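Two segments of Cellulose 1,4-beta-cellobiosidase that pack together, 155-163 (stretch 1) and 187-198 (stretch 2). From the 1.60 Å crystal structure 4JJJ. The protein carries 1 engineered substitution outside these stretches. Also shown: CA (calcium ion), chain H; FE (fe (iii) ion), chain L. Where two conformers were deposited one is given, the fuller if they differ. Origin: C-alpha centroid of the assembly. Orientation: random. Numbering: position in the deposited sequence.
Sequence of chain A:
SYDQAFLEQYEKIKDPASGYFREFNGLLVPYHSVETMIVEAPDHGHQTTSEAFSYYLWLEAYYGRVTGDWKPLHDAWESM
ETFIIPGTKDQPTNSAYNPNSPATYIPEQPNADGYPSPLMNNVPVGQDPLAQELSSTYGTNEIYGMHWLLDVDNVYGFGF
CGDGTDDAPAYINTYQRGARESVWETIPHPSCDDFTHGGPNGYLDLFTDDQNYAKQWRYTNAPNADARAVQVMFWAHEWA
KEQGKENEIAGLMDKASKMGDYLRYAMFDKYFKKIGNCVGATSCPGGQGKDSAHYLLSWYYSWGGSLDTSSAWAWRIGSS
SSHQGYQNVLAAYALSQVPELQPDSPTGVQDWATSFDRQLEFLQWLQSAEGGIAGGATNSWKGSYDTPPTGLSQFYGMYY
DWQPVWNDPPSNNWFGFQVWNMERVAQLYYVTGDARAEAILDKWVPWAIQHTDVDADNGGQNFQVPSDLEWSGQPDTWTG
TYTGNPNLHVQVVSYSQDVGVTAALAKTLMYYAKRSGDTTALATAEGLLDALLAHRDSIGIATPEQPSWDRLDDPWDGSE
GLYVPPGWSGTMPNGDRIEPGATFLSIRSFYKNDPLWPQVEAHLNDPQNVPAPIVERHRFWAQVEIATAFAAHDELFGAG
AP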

# COMPACT_ATOMS: atom_id res chain seq x y z
N VAL A 155 -1.38 -14.01 16.09
CA VAL A 155 -0.19 -14.00 16.89
C VAL A 155 -0.25 -12.99 17.99
O VAL A 155 0.28 -13.25 19.09
N TYR A 156 -1.00 -11.92 17.79
CA TYR A 156 -1.14 -10.89 18.81
C TYR A 156 -2.27 -11.16 19.83
O TYR A 156 -2.33 -10.48 20.86
N GLY A 157 -3.18 -12.05 19.51
CA GLY A 157 -4.24 -12.44 20.46
C GLY A 157 -5.49 -11.62 20.50
O GLY A 157 -6.29 -11.69 21.49
N PHE A 158 -5.71 -10.70 19.54
CA PHE A 158 -6.86 -9.85 19.59
C PHE A 158 -8.15 -10.51 19.26
O PHE A 158 -9.16 -10.21 19.90
N GLY A 159 -8.20 -11.40 18.29
CA GLY A 159 -9.49 -11.96 17.86
C GLY A 159 -10.47 -10.99 17.30
O GLY A 159 -10.07 -10.01 16.66
N PHE A 160 -11.76 -11.23 17.54
CA PHE A 160 -12.80 -10.45 16.95
C PHE A 160 -13.31 -9.53 18.04
O PHE A 160 -13.77 -10.00 19.09
N CYS A 161 -13.25 -8.23 17.82
CA CYS A 161 -13.57 -7.21 18.88
C CYS A 161 -13.06 -7.54 20.29
O CYS A 161 -13.71 -7.25 21.32
N GLY A 162 -11.87 -8.04 20.33
CA GLY A 162 -11.22 -8.32 21.60
C GLY A 162 -11.43 -9.70 22.13
O GLY A 162 -10.80 -10.01 23.16
N ASP A 163 -12.19 -10.56 21.42
CA ASP A 163 -12.52 -11.93 22.00
C ASP A 163 -11.37 -12.95 22.03
O ASP A 163 -11.48 -14.06 22.63
N ILE A 187 2.39 0.74 18.37
CA ILE A 187 1.76 -0.14 19.36
C ILE A 187 0.57 -0.81 18.59
O ILE A 187 -0.48 -0.20 18.34
N PRO A 188 0.77 -2.11 18.17
CA PRO A 188 -0.30 -2.81 17.52
C PRO A 188 -1.56 -2.88 18.38
O PRO A 188 -1.46 -3.14 19.58
N HIS A 189 -2.66 -2.73 17.72
CA HIS A 189 -3.96 -2.62 18.38
C HIS A 189 -5.11 -3.13 17.53
O HIS A 189 -5.03 -3.27 16.29
N PRO A 190 -6.23 -3.45 18.20
CA PRO A 190 -7.38 -3.99 17.45
C PRO A 190 -8.13 -2.83 16.72
O PRO A 190 -8.34 -1.71 17.28
N SER A 191 -8.54 -3.10 15.48
CA SER A 191 -9.40 -2.15 14.78
C SER A 191 -10.78 -1.92 15.49
O SER A 191 -11.37 -0.85 15.43
N CYS A 192 -11.29 -2.98 16.10
CA CYS A 192 -12.51 -2.93 16.88
C CYS A 192 -12.13 -3.01 18.32
O CYS A 192 -11.72 -4.11 18.74
N ASP A 193 -12.18 -1.90 19.04
CA ASP A 193 -11.65 -1.78 20.41
C ASP A 193 -12.86 -1.65 21.38
O ASP A 193 -13.50 -0.64 21.42
N ASP A 194 -13.11 -2.74 22.14
CA ASP A 194 -14.15 -2.83 23.16
C ASP A 194 -13.53 -2.78 24.53
O ASP A 194 -14.17 -3.10 25.54
N PHE A 195 -12.28 -2.36 24.59
CA PHE A 195 -11.55 -2.19 25.78
C PHE A 195 -11.17 -3.49 26.48
O PHE A 195 -10.71 -3.40 27.62
N THR A 196 -11.27 -4.64 25.83
CA THR A 196 -10.88 -5.89 26.41
C THR A 196 -9.43 -5.91 26.77
O THR A 196 -9.01 -6.42 27.82
N HIS A 197 -8.63 -5.34 25.88
CA HIS A 197 -7.19 -5.28 26.04
C HIS A 197 -6.63 -3.86 26.07
O HIS A 197 -7.31 -2.91 25.80
N GLY A 198 -5.34 -3.71 26.36
CA GLY A 198 -4.77 -2.42 26.44
C GLY A 198 -4.94 -1.84 27.85
O GLY A 198 -4.59 -2.53 28.88

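No hydrogen bond crosses between these two stretches; a disulfide and a calcium ion, set next to each other, fasten them instead. The covalent link joins Cys161 SG to Cys192 SG at 2.1 Å, with chi3 at 88°, close to the relaxed right angle of a disulfide. Cys161, in rotamer m, leaves its backbone sideways, whereas Cys192, in rotamer t, points toward the other stretch.

The calcium clamps the same corner. It takes Cys161 O at 2.5 Å from one stretch and Asp194 OD2 at 2.4 Å from the other, and waters 1, 2, 3 and 4 complete the shell. Sharing the cation lets two oxygens that would otherwise repel sit close together, Cys161 O lying 3.0 Å from Asp194 OD2. Asp194, with chi1 in p, points toward stretch 1, and its other oxygen organises its own loop: Asp194 OD1 accepts from Thr196 OG1 at 2.7 Å and from Thr196 N at 3.0 Å. Two of the waters tie the shell back to protein: water 1 donates to Phe160 O at 2.8 Å, and water 2 donates to Thr196 OG1 at 3.0 Å.

The loop that presents Cys161 O is a type I' turn from Phe160 to Asp163, closed by Asp163 N to Phe160 O at 2.9 Å. Asp163, in rotamer p, points away from stretch 2 and braces the turn through its OD2, which accepts from Phe160 N at 2.9 Å. At Gly162 the rule is absence: a CB would point toward stretch 2 and clash with Asp194 OD1 and Thr196 OG1, and the backbone angles alone already call for glycine. Gly162 O lies 3.4 Å from Thr196 CG2 and 3.0 Å from His197 CE1.

Farther from the metal, aromatic rings meet prolines. Phe158, in rotamer m, starts sideways, but its ring end reaches stretch 2, where Pro190 CD lies over one face, 3.5 Å from Phe158 CE1. Tyr156, also m, repeats the motif by pointing toward Pro188, whose CB sits over its ring face; Tyr156 CE2 and Pro188 CG are 3.6 Å apart. Both are CH-pi contacts, each pairing a flat aromatic face with a rigid proline ring.

His197, in rotamer m, points toward stretch 1 and receives the edge of Phe158 on its face, offset, with the ring planes at 74°. The same imidazole binds the iron through His197 NE2 at 2.2 Å, alongside water 5 and ligands elsewhere in the structure.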

# COMPACT_ATOMS: atom_id res chain seq x y z
CB VAL A 155 1.07 -13.89 16.06
CG1 VAL A 155 1.22 -12.52 15.54
CG2 VAL A 155 2.19 -14.41 16.85
CB TYR A 156 -1.35 -9.44 18.20
CG TYR A 156 -0.11 -8.82 17.65
CD1 TYR A 156 0.31 -9.05 16.32
CD2 TYR A 156 0.72 -8.03 18.45
CE1 TYR A 156 1.45 -8.51 15.78
CE2 TYR A 156 1.83 -7.43 17.94
CZ TYR A 156 2.22 -7.66 16.61
OH TYR A 156 3.34 -7.10 16.10
CB PHE A 158 -6.66 -8.59 18.72
CG PHE A 158 -5.53 -7.72 19.19
CD1 PHE A 158 -5.65 -7.05 20.42
CD2 PHE A 158 -4.39 -7.50 18.42
CE1 PHE A 158 -4.69 -6.21 20.87
CE2 PHE A 158 -3.41 -6.64 18.86
CZ PHE A 158 -3.54 -6.02 20.11
CB PHE A 160 -13.96 -11.29 16.45
CG PHE A 160 -15.16 -10.46 16.14
CD1 PHE A 160 -15.20 -9.63 14.98
CD2 PHE A 160 -16.26 -10.40 17.02
CE1 PHE A 160 -16.28 -8.84 14.71
CE2 PHE A 160 -17.34 -9.58 16.72
CZ PHE A 160 -17.35 -8.80 15.58
CB CYS A 161 -15.06 -6.88 18.85
SG CYS A 161 -15.67 -6.06 17.34
CB ASP A 163 -13.86 -12.44 21.43
CG ASP A 163 -13.75 -13.03 20.02
OD1 ASP A 163 -14.84 -13.26 19.40
OD2 ASP A 163 -12.61 -13.15 19.49
CB ILE A 187 1.29 0.62 20.63
CG1 ILE A 187 2.50 1.30 21.27
CG2 ILE A 187 0.53 -0.35 21.50
CD1 ILE A 187 2.10 2.33 22.28
CB PRO A 188 0.28 -4.19 17.15
CG PRO A 188 1.78 -3.93 17.17
CD PRO A 188 1.96 -2.96 18.37
CB HIS A 189 -4.17 -1.17 18.81
CG HIS A 189 -4.16 -0.20 17.68
ND1 HIS A 189 -3.01 0.36 17.15
CD2 HIS A 189 -5.16 0.24 16.92
CE1 HIS A 189 -3.32 1.15 16.14
NE2 HIS A 189 -4.62 1.12 15.99
CB PRO A 190 -8.31 -4.50 18.54
CG PRO A 190 -7.96 -3.69 19.73
CD PRO A 190 -6.50 -3.41 19.67
CB SER A 191 -9.67 -2.65 13.37
OG SER A 191 -8.40 -2.74 12.72
CB CYS A 192 -13.39 -4.07 16.47
SG CYS A 192 -15.04 -4.01 17.28
CB ASP A 193 -10.74 -0.54 20.53
CG ASP A 193 -9.83 -0.60 21.77
OD1 ASP A 193 -10.29 -1.29 22.75
OD2 ASP A 193 -8.77 -0.01 21.71
CB ASP A 194 -15.01 -4.07 22.99
CG ASP A 194 -14.31 -5.33 23.44
OD1 ASP A 194 -13.05 -5.33 23.48
OD2 ASP A 194 -15.02 -6.29 23.80
CB PHE A 195 -12.20 -1.22 26.81
CG PHE A 195 -12.63 0.10 26.29
CD1 PHE A 195 -12.20 0.64 25.08
CD2 PHE A 195 -13.49 0.88 27.05
CE1 PHE A 195 -12.63 1.87 24.63
CE2 PHE A 195 -13.91 2.12 26.58
CZ PHE A 195 -13.42 2.65 25.41
CB THR A 196 -11.25 -7.07 25.49
OG1 THR A 196 -12.64 -7.18 25.35
CG2 THR A 196 -10.69 -8.42 26.13
CB HIS A 197 -6.53 -6.06 24.88
CG HIS A 197 -7.03 -7.47 24.72
ND1 HIS A 197 -7.77 -7.90 23.64
CD2 HIS A 197 -6.78 -8.58 25.46
CE1 HIS A 197 -7.99 -9.20 23.74
NE2 HIS A 197 -7.39 -9.64 24.83
CA CA H . -15.48 -8.37 22.69
FE FE L . -7.66 -11.67 25.60
O HOH W 1 -16.08 -9.61 20.70
O HOH W 2 -14.01 -9.34 23.83
O HOH W 3 -17.30 -6.94 22.01
O HOH W 4 -17.06 -9.59 23.70
O HOH W 5 -8.01 -13.59 26.18